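Local atomic coordinates of PT26-6P (Thermococcus sp., PDB entry 2WB7), a protein that is of unknown function but is encoded by a family of mobile genetic elements of Euryarchaea and combines immunoglobulin-like domains with a helical domain. Residues P274-N279 and P379-L384; F308-V313 and L351-L356. All blocks are in the same frame, centred on the assembly; numbering follows the deposited sequence.

In the fold
From the N terminus, the chain first reaches 274-279, the loop between strands 266-272 and 281-290 of the second immunoglobulin-like domain. It then runs on to 308-313 on strand 301-314, passes through strands 319-331 and 336-343, and returns at 351-356 to close contact 2, which pairs neighbouring strands across 37 intervening residues. At the end of strand 370-379, segment 379-384 closes contact 1, so the smaller loop lies within the larger. The centres are about 10 Å apart, and V383 and I381 of contact 1 pack on the backbone of Y353 in contact 2. Contact 1 thus ties the loop before strand 281-290 to the link toward helix 393-404 and the helical domain, against the strand pair of contact 2.

Contact 1: P274-N279 and P379-L384; sequences PVHVLN and PMISVL
P274, bonded through its backbone to L238, leads in. The first real meeting is at H276, whose CB points toward 379-384 and sits 3.2 Å from S382 O. Its CG lies anti to the carbonyl carbon (chi1 -55°), which carries the imidazole to I381. That side chain crosses it at about a right angle over one face, with I381 CG2 4.2 Å from the H276 ring centroid in an off-centre CH-pi contact. ND1 is hydrogen-bonded to the Y344 hydroxyl, which limits how the ring can rotate. An alanine here would remove both the surface beneath I381 and the partner of Y344, and would probably leave the packing between the two loops slack.

H276 O accepts a nearly straight bond from L384 N at 2.7 Å (170°), in the carbonyl plane, and V383 CA adds a CA-H...O contact to the same oxygen. This bond and the next flank V277, both reach L384, and make a single parallel beta bridge, an isolated pairing of two loops within the second immunoglobulin-like domain (E-set clan), where the chain runs on from strand 370-379 toward helix 393-404.

V277 turns its side chain away, yet CG1 still lies 3.4 Å from L384 O. L278 N then donates to L384 O at 2.9 Å, nearly along the C=O axis. The leucine side chain crosses V383 at about a right angle, L278 CD2 meeting V383 CG1 at 3.8 Å. At N279 the segment departs, OD1 taking a hydrogen bond from D346 N.

Contact 2: F308-V313 and L351-L356; sequences FVTLRV and LDYHAL
Five residue pairs, V309-L356 to V313-D352, run in antiparallel register with hydrogen-bonded and non-hydrogen-bonded pairs alternating. Contact is slightest at T310-A355, the loose point of the ladder. At V309, N donates to L356 O at 2.9 Å, and L356 N returns a bond to V309 O at 3.0 Å from 33° above the carbonyl plane; the side chains lie alongside in looser contact, V309 CG2 to L356 CB 4.1 Å. L311 meets H354 chiefly through main-chain bonds.

Side-chain contacts concentrate at R312-Y353 and around V313. A classic beta bulge sets two residues, L351 and D352, opposite the single V313, whose O receives L351 N at 2.8 Å and a weak second bond from D352 N. V313 CG2 rests against two neighbouring groups together, D352 OD2 (3.3 Å) and the CD2 side of the H354 ring (3.5 Å), that carboxylate oxygen lying in the imidazole plane at its edge. Both ring nitrogens of H354 bond outward to carboxylates, ND1 to E378 and NE2 to D502, an arrangement likely to stabilise a protonated ring, while D502 also lies close to D352.

R312 and Y353 are closely packed, although R312 partly reaches solvent. R312 CA lies over the Y353 ring, 4.0 Å from the centroid, and the chain runs alongside before bending at chi3 (39°). That bend brings R312 NH1 to Y353 OH at 2.7 Å, in the guanidinium plane, the two flat groups being 83° apart. The hydroxyl is also bonded to T345 O.

Within the eight-stranded antiparallel sheet of the second immunoglobulin-like domain, strand 319-331 flanks 308-313, strand 370-379 flanks the A355-L356 end and its continuation 380-384 runs on beside Y353, the F308 ring stacks on F286 of strand 281-290, and helix 503-523 presses Q505 on D352 and H354.

Contact 1: P274-N279 and P379-L384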
loop_
_atom_site.group_PDB
_atom_site.type_symbol
_atom_site.label_atom_id
_atom_site.label_comp_id
_atom_site.label_asym_id
_atom_site.label_seq_id
_atom_site.Cartn_x
_atom_site.Cartn_y
_atom_site.Cartn_z
ATOM N N PRO A 274 -3.403 -16.144 11.241
ATOM C CA PRO A 274 -4.051 -15.085 12.044
ATOM C C PRO A 274 -3.509 -14.906 13.491
ATOM O O PRO A 274 -3.986 -14.034 14.231
ATOM C CB PRO A 274 -5.530 -15.520 12.067
ATOM C CG PRO A 274 -5.573 -16.937 11.411
ATOM C CD PRO A 274 -4.171 -17.400 11.235
ATOM N N VAL A 275 -2.538 -15.734 13.885
ATOM C CA VAL A 275 -1.978 -15.687 15.236
ATOM C C VAL A 275 -0.476 -15.500 15.186
ATOM O O VAL A 275 0.219 -16.209 14.454
ATOM C CB VAL A 275 -2.204 -16.990 15.975
ATOM C CG1 VAL A 275 -2.222 -16.733 17.431
ATOM C CG2 VAL A 275 -3.496 -17.579 15.567
ATOM N N HIS A 276 0.025 -14.557 15.983
ATOM C CA HIS A 276 1.449 -14.219 16.005
ATOM C C HIS A 276 1.886 -14.028 17.438
ATOM O O HIS A 276 1.561 -13.026 18.060
ATOM C CB HIS A 276 1.687 -12.935 15.213
ATOM C CG HIS A 276 1.170 -13.000 13.808
ATOM N ND1 HIS A 276 1.922 -13.488 12.760
ATOM C CD2 HIS A 276 -0.031 -12.659 13.278
ATOM C CE1 HIS A 276 1.214 -13.429 11.645
ATOM N NE2 HIS A 276 0.026 -12.930 11.932
ATOM N N VAL A 277 2.604 -15.007 17.973
ATOM C CA VAL A 277 3.005 -14.977 19.375
ATOM C C VAL A 277 4.489 -15.232 19.461
ATOM O O VAL A 277 5.032 -15.961 18.638
ATOM C CB VAL A 277 2.287 -16.070 20.195
ATOM C CG1 VAL A 277 2.509 -15.837 21.670
ATOM C CG2 VAL A 277 0.798 -16.100 19.875
ATOM N N LEU A 278 5.148 -14.645 20.457
ATOM C CA LEU A 278 6.575 -14.904 20.668
ATOM C C LEU A 278 6.826 -16.400 20.854
ATOM O O LEU A 278 5.995 -17.117 21.414
ATOM C CB LEU A 278 7.124 -14.125 21.868
ATOM C CG LEU A 278 7.314 -12.612 21.706
ATOM C CD1 LEU A 278 7.877 -11.976 22.967
ATOM C CD2 LEU A 278 8.195 -12.282 20.491
ATOM N N ASN A 279 7.981 -16.851 20.382
ATOM C CA ASN A 279 8.346 -18.267 20.373
ATOM C C ASN A 279 7.437 -19.160 19.573
ATOM O O ASN A 279 7.569 -20.377 19.649
ATOM C CB ASN A 279 8.549 -18.845 21.775
ATOM C CG ASN A 279 9.932 -18.563 22.298
ATOM O OD1 ASN A 279 10.877 -18.348 21.522
ATOM N ND2 ASN A 279 10.065 -18.513 23.613
ATOM N N PRO A 379 2.664 -5.791 6.303
ATOM C CA PRO A 379 1.453 -6.416 6.819
ATOM C C PRO A 379 1.207 -5.907 8.217
ATOM O O PRO A 379 2.122 -5.919 9.040
ATOM C CB PRO A 379 1.817 -7.900 6.870
ATOM C CG PRO A 379 2.911 -8.061 5.882
ATOM C CD PRO A 379 3.688 -6.782 5.934
HETATM N N MSE A 380 -0.006 -5.437 8.482
HETATM C CA MSE A 380 -0.303 -4.796 9.754
HETATM C C MSE A 380 -0.511 -5.844 10.839
HETATM O O MSE A 380 -1.591 -5.966 11.415
HETATM C CB MSE A 380 -1.520 -3.901 9.590
HETATM C CG MSE A 380 -1.271 -2.736 8.643
HETATM SE SE MSE A 380 -0.026 -1.516 9.441
HETATM C CE MSE A 380 -1.397 -0.625 10.450
ATOM N N ILE A 381 0.526 -6.637 11.086
ATOM C CA ILE A 381 0.422 -7.718 12.046
ATOM C C ILE A 381 0.793 -7.190 13.416
ATOM O O ILE A 381 1.185 -6.034 13.569
ATOM C CB ILE A 381 1.333 -8.922 11.682
ATOM C CG1 ILE A 381 2.796 -8.494 11.516
ATOM C CG2 ILE A 381 0.856 -9.597 10.422
ATOM C CD1 ILE A 381 3.718 -8.854 12.709
ATOM N N SER A 382 0.646 -8.030 14.421
ATOM C CA SER A 382 1.182 -7.715 15.728
ATOM C C SER A 382 1.641 -9.016 16.367
ATOM O O SER A 382 0.944 -10.036 16.288
ATOM C CB SER A 382 0.127 -7.064 16.599
ATOM O OG SER A 382 0.598 -6.988 17.934
ATOM N N VAL A 383 2.818 -8.993 16.975
ATOM C CA VAL A 383 3.298 -10.179 17.652
ATOM C C VAL A 383 3.046 -10.033 19.134
ATOM O O VAL A 383 3.536 -9.106 19.752
ATOM C CB VAL A 383 4.760 -10.414 17.395
ATOM C CG1 VAL A 383 5.201 -11.631 18.161
ATOM C CG2 VAL A 383 5.010 -10.573 15.882
ATOM N N LEU A 384 2.250 -10.928 19.695
ATOM C CA LEU A 384 1.874 -10.848 21.109
ATOM C C LEU A 384 2.837 -11.634 21.987
ATOM O O LEU A 384 3.519 -12.554 21.516
ATOM C CB LEU A 384 0.459 -11.387 21.321
ATOM C CG LEU A 384 -0.636 -10.705 20.511
ATOM C CD1 LEU A 384 -1.865 -11.531 20.547
ATOM C CD2 LEU A 384 -0.918 -9.334 21.056
#

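Contact 2: F308-V313 and L351-L356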
loop_
_atom_site.group_PDB
_atom_site.type_symbol
_atom_site.label_atom_id
_atom_site.label_comp_id
_atom_site.label_asym_id
_atom_site.label_seq_id
_atom_site.Cartn_x
_atom_site.Cartn_y
_atom_site.Cartn_z
ATOM N N PHE A 308 11.431 -10.372 1.152
ATOM C CA PHE A 308 10.425 -10.384 2.214
ATOM C C PHE A 308 11.138 -10.770 3.482
ATOM O O PHE A 308 11.936 -11.714 3.468
ATOM C CB PHE A 308 9.306 -11.388 1.895
ATOM C CG PHE A 308 8.545 -11.043 0.644
ATOM C CD1 PHE A 308 7.558 -10.055 0.665
ATOM C CD2 PHE A 308 8.865 -11.638 -0.563
ATOM C CE1 PHE A 308 6.891 -9.695 -0.483
ATOM C CE2 PHE A 308 8.190 -11.279 -1.716
ATOM C CZ PHE A 308 7.198 -10.307 -1.671
ATOM N N VAL A 309 10.887 -10.034 4.564
ATOM C CA VAL A 309 11.587 -10.265 5.825
ATOM C C VAL A 309 10.666 -10.183 7.031
ATOM O O VAL A 309 9.540 -9.710 6.932
ATOM C CB VAL A 309 12.753 -9.241 6.053
ATOM C CG1 VAL A 309 13.675 -9.193 4.830
ATOM C CG2 VAL A 309 12.202 -7.865 6.400
ATOM N N THR A 310 11.143 -10.675 8.167
ATOM C CA THR A 310 10.594 -10.264 9.450
ATOM C C THR A 310 11.742 -9.526 10.093
ATOM O O THR A 310 12.918 -9.861 9.849
ATOM C CB THR A 310 10.179 -11.440 10.359
ATOM O OG1 THR A 310 11.270 -12.356 10.524
ATOM C CG2 THR A 310 9.009 -12.164 9.780
ATOM N N LEU A 311 11.414 -8.515 10.883
ATOM C CA LEU A 311 12.417 -7.748 11.570
ATOM C C LEU A 311 12.180 -7.856 13.074
ATOM O O LEU A 311 11.093 -7.511 13.581
ATOM C CB LEU A 311 12.355 -6.298 11.121
ATOM C CG LEU A 311 12.617 -6.049 9.634
ATOM C CD1 LEU A 311 12.438 -4.581 9.286
ATOM C CD2 LEU A 311 14.010 -6.497 9.266
ATOM N N ARG A 312 13.182 -8.354 13.795
ATOM C CA ARG A 312 13.070 -8.385 15.247
ATOM C C ARG A 312 13.243 -6.972 15.731
ATOM O O ARG A 312 14.166 -6.282 15.312
ATOM C CB ARG A 312 14.134 -9.276 15.876
ATOM C CG ARG A 312 14.103 -9.279 17.391
ATOM C CD ARG A 312 14.924 -10.442 17.962
ATOM N NE ARG A 312 16.140 -10.647 17.182
ATOM C CZ ARG A 312 16.292 -11.611 16.276
ATOM N NH1 ARG A 312 15.316 -12.473 16.039
ATOM N NH2 ARG A 312 17.430 -11.717 15.603
ATOM N N VAL A 313 12.327 -6.524 16.570
ATOM C CA VAL A 313 12.481 -5.241 17.221
ATOM C C VAL A 313 13.020 -5.492 18.615
ATOM O O VAL A 313 12.414 -6.215 19.420
ATOM C CB VAL A 313 11.151 -4.476 17.319
ATOM C CG1 VAL A 313 11.329 -3.233 18.135
ATOM C CG2 VAL A 313 10.654 -4.119 15.951
ATOM N N LEU A 351 11.472 -7.407 21.798
ATOM C CA LEU A 351 10.175 -6.773 22.048
ATOM C C LEU A 351 9.062 -7.390 21.199
ATOM O O LEU A 351 8.028 -7.814 21.716
ATOM C CB LEU A 351 10.243 -5.276 21.751
ATOM C CG LEU A 351 8.926 -4.525 22.004
ATOM C CD1 LEU A 351 8.653 -4.421 23.493
ATOM C CD2 LEU A 351 8.916 -3.150 21.381
ATOM N N ASP A 352 9.272 -7.408 19.885
ATOM C CA ASP A 352 8.320 -7.990 18.959
ATOM C C ASP A 352 8.968 -8.082 17.591
ATOM O O ASP A 352 10.158 -7.817 17.454
ATOM C CB ASP A 352 7.055 -7.138 18.891
ATOM C CG ASP A 352 7.302 -5.733 18.312
ATOM O OD1 ASP A 352 6.747 -4.757 18.858
ATOM O OD2 ASP A 352 8.028 -5.594 17.302
ATOM N N TYR A 353 8.185 -8.456 16.585
ATOM C CA TYR A 353 8.664 -8.519 15.216
ATOM C C TYR A 353 7.716 -7.772 14.270
ATOM O O TYR A 353 6.514 -7.681 14.521
ATOM C CB TYR A 353 8.739 -9.970 14.752
ATOM C CG TYR A 353 9.845 -10.802 15.342
ATOM C CD1 TYR A 353 9.804 -11.224 16.664
ATOM C CD2 TYR A 353 10.906 -11.212 14.558
ATOM C CE1 TYR A 353 10.815 -12.011 17.190
ATOM C CE2 TYR A 353 11.911 -11.990 15.070
ATOM C CZ TYR A 353 11.865 -12.381 16.386
ATOM O OH TYR A 353 12.877 -13.157 16.873
ATOM N N HIS A 354 8.273 -7.258 13.175
ATOM C CA HIS A 354 7.505 -6.658 12.097
ATOM C C HIS A 354 7.755 -7.460 10.824
ATOM O O HIS A 354 8.823 -8.067 10.652
ATOM C CB HIS A 354 7.953 -5.217 11.863
ATOM C CG HIS A 354 7.472 -4.247 12.897
ATOM N ND1 HIS A 354 6.810 -3.077 12.571
ATOM C CD2 HIS A 354 7.562 -4.266 14.248
ATOM C CE1 HIS A 354 6.504 -2.423 13.678
ATOM N NE2 HIS A 354 6.956 -3.118 14.710
ATOM N N ALA A 355 6.773 -7.480 9.929
ATOM C CA ALA A 355 6.947 -8.139 8.646
ATOM C C ALA A 355 7.016 -7.034 7.616
ATOM O O ALA A 355 6.292 -6.042 7.730
ATOM C CB ALA A 355 5.782 -9.079 8.357
ATOM N N LEU A 356 7.899 -7.185 6.629
ATOM C CA LEU A 356 8.029 -6.198 5.565
ATOM C C LEU A 356 8.343 -6.867 4.238
ATOM O O LEU A 356 9.022 -7.892 4.185
ATOM C CB LEU A 356 9.128 -5.202 5.898
ATOM C CG LEU A 356 9.360 -4.034 4.946
ATOM C CD1 LEU A 356 8.333 -2.956 5.154
ATOM C CD2 LEU A 356 10.739 -3.460 5.179
#